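PDB 4R7K: putative from Helicobacter pylori J99, which is of unknown function but belongs to the SRPBCC superfamily, whose helix-grip domains commonly bind hydrophobic ligands in a deep cavity. Local coordinates for residues Phe57-Trp70 with Phe112-Arg124. Numbering follows the deposited sequence.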
loop_
_atom_site.group_PDB
_atom_site.type_symbol
_atom_site.label_atom_id
_atom_site.label_comp_id
_atom_site.label_asym_id
_atom_site.label_seq_id
_atom_site.Cartn_x
_atom_site.Cartn_y
_atom_site.Cartn_z
ATOM N N PHE A 57 2.041 -27.439 -8.501
ATOM C CA PHE A 57 2.049 -27.661 -7.057
ATOM C C PHE A 57 3.445 -27.957 -6.533
ATOM O O PHE A 57 3.902 -27.309 -5.617
ATOM C CB PHE A 57 1.100 -28.801 -6.689
ATOM C CG PHE A 57 1.156 -29.229 -5.239
ATOM C CD1 PHE A 57 0.425 -28.552 -4.273
ATOM C CD2 PHE A 57 1.860 -30.363 -4.862
ATOM C CE1 PHE A 57 0.448 -28.963 -2.953
ATOM C CE2 PHE A 57 1.900 -30.775 -3.536
ATOM C CZ PHE A 57 1.188 -30.083 -2.580
ATOM N N ASN A 58 4.104 -28.954 -7.109
ATOM C CA ASN A 58 5.441 -29.352 -6.634
ATOM C C ASN A 58 6.437 -28.208 -6.606
ATOM O O ASN A 58 7.210 -28.067 -5.658
ATOM C CB ASN A 58 5.953 -30.549 -7.437
ATOM C CG ASN A 58 5.370 -31.861 -6.926
ATOM O OD1 ASN A 58 5.132 -32.021 -5.711
ATOM N ND2 ASN A 58 5.157 -32.800 -7.819
ATOM N N LYS A 59 6.406 -27.383 -7.637
ATOM C CA LYS A 59 7.332 -26.271 -7.739
ATOM C C LYS A 59 7.058 -25.237 -6.653
ATOM O O LYS A 59 7.965 -24.687 -6.065
ATOM C CB LYS A 59 7.257 -25.677 -9.162
ATOM C CG LYS A 59 8.375 -24.722 -9.555
ATOM C CD LYS A 59 9.795 -25.275 -9.377
ATOM C CE LYS A 59 10.102 -26.492 -10.216
ATOM N NZ LYS A 59 11.505 -26.954 -10.003
ATOM N N VAL A 60 5.800 -24.989 -6.372
ATOM C CA VAL A 60 5.443 -24.029 -5.340
ATOM C C VAL A 60 5.930 -24.519 -3.981
ATOM O O VAL A 60 6.543 -23.766 -3.219
ATOM C CB VAL A 60 3.922 -23.766 -5.341
ATOM C CG1 VAL A 60 3.511 -22.956 -4.117
ATOM C CG2 VAL A 60 3.518 -23.063 -6.624
ATOM N N VAL A 61 5.707 -25.801 -3.696
ATOM C CA VAL A 61 6.137 -26.375 -2.420
ATOM C C VAL A 61 7.668 -26.237 -2.289
ATOM O O VAL A 61 8.210 -25.834 -1.256
ATOM C CB VAL A 61 5.665 -27.837 -2.294
ATOM C CG1 VAL A 61 6.261 -28.514 -1.079
ATOM C CG2 VAL A 61 4.159 -27.922 -2.231
ATOM N N GLN A 62 8.374 -26.533 -3.373
ATOM C CA GLN A 62 9.793 -26.437 -3.352
ATOM C C GLN A 62 10.249 -25.038 -3.039
ATOM O O GLN A 62 11.157 -24.847 -2.231
ATOM C CB GLN A 62 10.324 -26.835 -4.712
ATOM C CG GLN A 62 11.812 -26.731 -4.794
ATOM C CD GLN A 62 12.315 -27.002 -6.174
ATOM O OE1 GLN A 62 11.532 -27.196 -7.117
ATOM N NE2 GLN A 62 13.631 -26.997 -6.315
ATOM N N HIS A 63 9.631 -24.048 -3.672
ATOM C CA HIS A 63 10.073 -22.667 -3.472
ATOM C C HIS A 63 9.628 -22.047 -2.164
ATOM O O HIS A 63 10.169 -21.010 -1.753
ATOM C CB HIS A 63 9.683 -21.775 -4.632
ATOM C CG HIS A 63 10.365 -22.125 -5.907
ATOM N ND1 HIS A 63 9.757 -21.998 -7.132
ATOM C CD2 HIS A 63 11.609 -22.602 -6.148
ATOM C CE1 HIS A 63 10.594 -22.377 -8.077
ATOM N NE2 HIS A 63 11.723 -22.760 -7.504
ATOM N N LEU A 64 8.667 -22.674 -1.514
ATOM C CA LEU A 64 8.238 -22.233 -0.189
ATOM C C LEU A 64 9.070 -22.948 0.871
ATOM O O LEU A 64 9.577 -22.303 1.787
ATOM C CB LEU A 64 6.762 -22.536 0.044
ATOM C CG LEU A 64 6.285 -22.258 1.461
ATOM C CD1 LEU A 64 6.465 -20.784 1.795
ATOM C CD2 LEU A 64 4.827 -22.648 1.609
ATOM N N ARG A 65 9.175 -24.274 0.776
ATOM C CA ARG A 65 9.984 -25.052 1.729
ATOM C C ARG A 65 11.492 -24.769 1.691
ATOM O O ARG A 65 12.170 -24.842 2.722
ATOM C CB ARG A 65 9.848 -26.555 1.478
ATOM C CG ARG A 65 8.525 -27.174 1.834
ATOM C CD ARG A 65 8.689 -28.688 1.655
ATOM N NE ARG A 65 9.582 -29.261 2.677
ATOM C CZ ARG A 65 10.049 -30.512 2.679
ATOM N NH1 ARG A 65 9.771 -31.350 1.679
ATOM N NH2 ARG A 65 10.817 -30.919 3.690
ATOM N N ASP A 66 12.048 -24.556 0.510
ATOM C CA ASP A 66 13.481 -24.281 0.450
ATOM C C ASP A 66 13.669 -22.778 0.606
ATOM O O ASP A 66 13.607 -22.001 -0.343
ATOM C CB ASP A 66 14.118 -24.832 -0.808
ATOM C CG ASP A 66 15.623 -24.610 -0.843
ATOM O OD1 ASP A 66 16.169 -23.795 -0.076
ATOM O OD2 ASP A 66 16.250 -25.225 -1.673
ATOM N N ALA A 67 13.906 -22.388 1.846
ATOM C CA ALA A 67 14.023 -20.992 2.212
ATOM C C ALA A 67 15.137 -20.236 1.511
ATOM O O ALA A 67 15.161 -19.021 1.580
ATOM C CB ALA A 67 14.155 -20.865 3.727
ATOM N N SER A 68 16.075 -20.936 0.866
ATOM C CA SER A 68 17.126 -20.250 0.101
ATOM C C SER A 68 16.523 -19.461 -1.079
ATOM O O SER A 68 17.123 -18.516 -1.550
ATOM C CB SER A 68 18.219 -21.220 -0.394
ATOM O OG SER A 68 17.730 -22.085 -1.410
ATOM N N HIS A 69 15.329 -19.830 -1.531
ATOM C CA HIS A 69 14.665 -19.107 -2.638
ATOM C C HIS A 69 13.972 -17.809 -2.234
ATOM O O HIS A 69 13.750 -16.936 -3.074
ATOM C CB HIS A 69 13.619 -19.997 -3.289
ATOM C CG HIS A 69 14.181 -21.235 -3.904
ATOM N ND1 HIS A 69 14.845 -21.231 -5.109
ATOM C CD2 HIS A 69 14.173 -22.520 -3.482
ATOM C CE1 HIS A 69 15.247 -22.458 -5.389
ATOM N NE2 HIS A 69 14.830 -23.261 -4.425
ATOM N N TRP A 70 13.608 -17.702 -0.961
ATOM C CA TRP A 70 12.822 -16.565 -0.450
ATOM C C TRP A 70 13.397 -15.212 -0.850
ATOM O O TRP A 70 12.691 -14.339 -1.382
ATOM C CB TRP A 70 12.732 -16.645 1.077
ATOM C CG TRP A 70 11.888 -17.765 1.597
ATOM C CD1 TRP A 70 11.355 -18.811 0.884
ATOM C CD2 TRP A 70 11.612 -18.047 2.975
ATOM N NE1 TRP A 70 10.702 -19.673 1.726
ATOM C CE2 TRP A 70 10.851 -19.236 3.014
ATOM C CE3 TRP A 70 11.915 -17.394 4.178
ATOM C CZ2 TRP A 70 10.385 -19.775 4.195
ATOM C CZ3 TRP A 70 11.463 -17.933 5.343
ATOM C CH2 TRP A 70 10.692 -19.120 5.348
ATOM N N PHE A 112 4.285 -29.724 9.695
ATOM C CA PHE A 112 4.733 -30.064 8.364
ATOM C C PHE A 112 4.065 -31.363 7.921
ATOM O O PHE A 112 4.337 -32.445 8.473
ATOM C CB PHE A 112 6.257 -30.227 8.267
ATOM C CG PHE A 112 6.697 -30.661 6.902
ATOM C CD1 PHE A 112 6.757 -29.752 5.877
ATOM C CD2 PHE A 112 6.974 -31.984 6.634
ATOM C CE1 PHE A 112 7.092 -30.137 4.605
ATOM C CE2 PHE A 112 7.326 -32.383 5.358
ATOM C CZ PHE A 112 7.369 -31.456 4.342
ATOM N N GLU A 113 3.190 -31.260 6.939
ATOM C CA GLU A 113 2.507 -32.418 6.401
ATOM C C GLU A 113 2.391 -32.216 4.899
ATOM O O GLU A 113 1.678 -31.322 4.427
ATOM C CB GLU A 113 1.136 -32.567 7.036
ATOM C CG GLU A 113 0.415 -33.830 6.582
ATOM C CD GLU A 113 -0.882 -34.094 7.344
ATOM O OE1 GLU A 113 -1.260 -35.283 7.486
ATOM O OE2 GLU A 113 -1.511 -33.128 7.820
ATOM N N LEU A 114 3.117 -33.029 4.140
ATOM C CA LEU A 114 3.132 -32.908 2.693
ATOM C C LEU A 114 2.560 -34.158 2.072
ATOM O O LEU A 114 3.095 -35.244 2.264
ATOM C CB LEU A 114 4.559 -32.682 2.195
ATOM C CG LEU A 114 4.756 -32.649 0.664
ATOM C CD1 LEU A 114 3.929 -31.549 0.000
ATOM C CD2 LEU A 114 6.234 -32.490 0.319
ATOM N N LYS A 115 1.473 -33.984 1.331
ATOM C CA LYS A 115 0.796 -35.066 0.618
ATOM C C LYS A 115 0.882 -34.759 -0.879
ATOM O O LYS A 115 1.344 -33.670 -1.277
ATOM C CB LYS A 115 -0.659 -35.199 1.093
ATOM C CG LYS A 115 -0.749 -35.393 2.602
ATOM C CD LYS A 115 -2.009 -36.115 3.055
ATOM C CE LYS A 115 -3.252 -35.262 2.921
ATOM N NZ LYS A 115 -4.460 -36.112 3.132
ATOM N N ASP A 116 0.445 -35.705 -1.709
ATOM C CA ASP A 116 0.483 -35.531 -3.174
ATOM C C ASP A 116 -0.197 -34.245 -3.653
ATOM O O ASP A 116 0.184 -33.693 -4.657
ATOM C CB ASP A 116 -0.218 -36.703 -3.892
ATOM C CG ASP A 116 0.562 -38.008 -3.810
ATOM O OD1 ASP A 116 1.734 -37.984 -3.388
ATOM O OD2 ASP A 116 0.003 -39.060 -4.200
ATOM N N ALA A 117 -1.223 -33.789 -2.954
ATOM C CA ALA A 117 -1.957 -32.618 -3.425
ATOM C C ALA A 117 -2.196 -31.504 -2.409
ATOM O O ALA A 117 -2.930 -30.591 -2.696
ATOM C CB ALA A 117 -3.282 -33.064 -4.003
ATOM N N ILE A 118 -1.561 -31.580 -1.257
ATOM C CA ILE A 118 -1.721 -30.562 -0.240
ATOM C C ILE A 118 -0.539 -30.526 0.718
ATOM O O ILE A 118 -0.003 -31.573 1.153
ATOM C CB ILE A 118 -3.045 -30.744 0.529
ATOM C CG1 ILE A 118 -3.147 -29.685 1.623
ATOM C CG2 ILE A 118 -3.143 -32.157 1.066
ATOM C CD1 ILE A 118 -4.491 -29.577 2.332
ATOM N N LEU A 119 -0.099 -29.302 0.997
ATOM C CA LEU A 119 0.946 -29.042 1.941
ATOM C C LEU A 119 0.379 -28.197 3.057
ATOM O O LEU A 119 -0.274 -27.187 2.816
ATOM C CB LEU A 119 2.100 -28.234 1.312
ATOM C CG LEU A 119 3.115 -27.668 2.324
ATOM C CD1 LEU A 119 3.857 -28.802 2.986
ATOM C CD2 LEU A 119 4.123 -26.709 1.677
ATOM N N ARG A 120 0.677 -28.592 4.277
ATOM C CA ARG A 120 0.428 -27.792 5.458
ATOM C C ARG A 120 1.768 -27.537 6.127
ATOM O O ARG A 120 2.497 -28.473 6.505
ATOM C CB ARG A 120 -0.512 -28.507 6.398
ATOM C CG ARG A 120 -1.933 -28.595 5.850
ATOM C CD ARG A 120 -2.741 -29.606 6.675
ATOM N NE ARG A 120 -4.124 -29.722 6.224
ATOM C CZ ARG A 120 -5.091 -28.900 6.597
ATOM N NH1 ARG A 120 -4.825 -27.868 7.377
ATOM N NH2 ARG A 120 -6.310 -29.082 6.156
ATOM N N LEU A 121 2.097 -26.270 6.288
ATOM C CA LEU A 121 3.380 -25.895 6.852
ATOM C C LEU A 121 3.183 -24.692 7.761
ATOM O O LEU A 121 2.458 -23.776 7.421
ATOM C CB LEU A 121 4.352 -25.513 5.729
ATOM C CG LEU A 121 5.680 -24.847 6.146
ATOM C CD1 LEU A 121 6.550 -25.890 6.811
ATOM C CD2 LEU A 121 6.385 -24.326 4.901
ATOM N N ALA A 122 3.751 -24.739 8.959
ATOM C CA ALA A 122 3.655 -23.588 9.847
ATOM C C ALA A 122 4.862 -23.487 10.752
ATOM O O ALA A 122 5.460 -24.507 11.114
ATOM C CB ALA A 122 2.378 -23.653 10.687
ATOM N N TRP A 123 5.231 -22.256 11.092
ATOM C CA TRP A 123 6.280 -21.997 12.058
ATOM C C TRP A 123 5.864 -20.957 13.082
ATOM O O TRP A 123 5.045 -20.030 12.792
ATOM C CB TRP A 123 7.565 -21.548 11.395
ATOM C CG TRP A 123 7.502 -20.266 10.596
ATOM C CD1 TRP A 123 7.547 -18.994 11.081
ATOM C CD2 TRP A 123 7.481 -20.152 9.174
ATOM N NE1 TRP A 123 7.503 -18.103 10.061
ATOM C CE2 TRP A 123 7.489 -18.787 8.869
ATOM C CE3 TRP A 123 7.452 -21.085 8.127
ATOM C CZ2 TRP A 123 7.410 -18.308 7.554
ATOM C CZ3 TRP A 123 7.397 -20.614 6.821
ATOM C CH2 TRP A 123 7.397 -19.240 6.545
ATOM N N ARG A 124 6.424 -21.113 14.281
ATOM C CA ARG A 124 6.282 -20.143 15.337
ATOM C C ARG A 124 7.494 -19.251 15.179
ATOM O O ARG A 124 8.605 -19.731 14.910
ATOM C CB ARG A 124 6.230 -20.806 16.708
ATOM C CG ARG A 124 5.962 -19.826 17.858
ATOM C CD ARG A 124 5.739 -20.551 19.175
ATOM N NE ARG A 124 6.862 -21.420 19.497
ATOM C CZ ARG A 124 7.934 -21.058 20.202
ATOM N NH1 ARG A 124 8.905 -21.937 20.419
ATOM N NH2 ARG A 124 8.051 -19.827 20.677
HETATM O O HOH W 1 2.376 -34.034 -6.057
#
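Leu64 and Leu121 meet tip to tip, methyl CD2 against methyl CD2, where the short helix 57-65 lies against the antiparallel sheet of what is probably a helix-grip (SRPBCC) fold, whose long C-terminal helix would be 174-190. The helix runs nearly along strand 118-124, with 14° between their directions. One turn back, Val61 straddles CD2 of Leu119 with both methyls, and its CG1 also faces CD1 of Leu114, 4.0 Å away, on the neighbouring strand. Phe57, with CG anti to the backbone N, drives its ring into the turn joining the strands: CA of Ala117 lies over one face, CG2 of Val61 over the opposite one, and CZ comes within 3.4 Å of Ile118 N. Beside this turn a water donates firmly to Asp116 O and weakly to Asn58 OD1.

Past the leucines, Trp70 and Trp123 approach from opposite directions with their six-membered rings inclined by 33°, CH2 to CH2 at 3.5 Å. Trp70 is held in place from its other end, since NE1 donates to Leu64 O (2.9 Å) and Ala67 CB covers one face of the indole.

Arg65 closes the flank. Its chain bends at chi3, bringing the guanidinium across the end of Phe112 while NH2 donates to Leu90 O; the two planes are 42° apart, and Phe112 CZ sits 3.3 Å from Arg65 CZ, over the centre of the guanidinium.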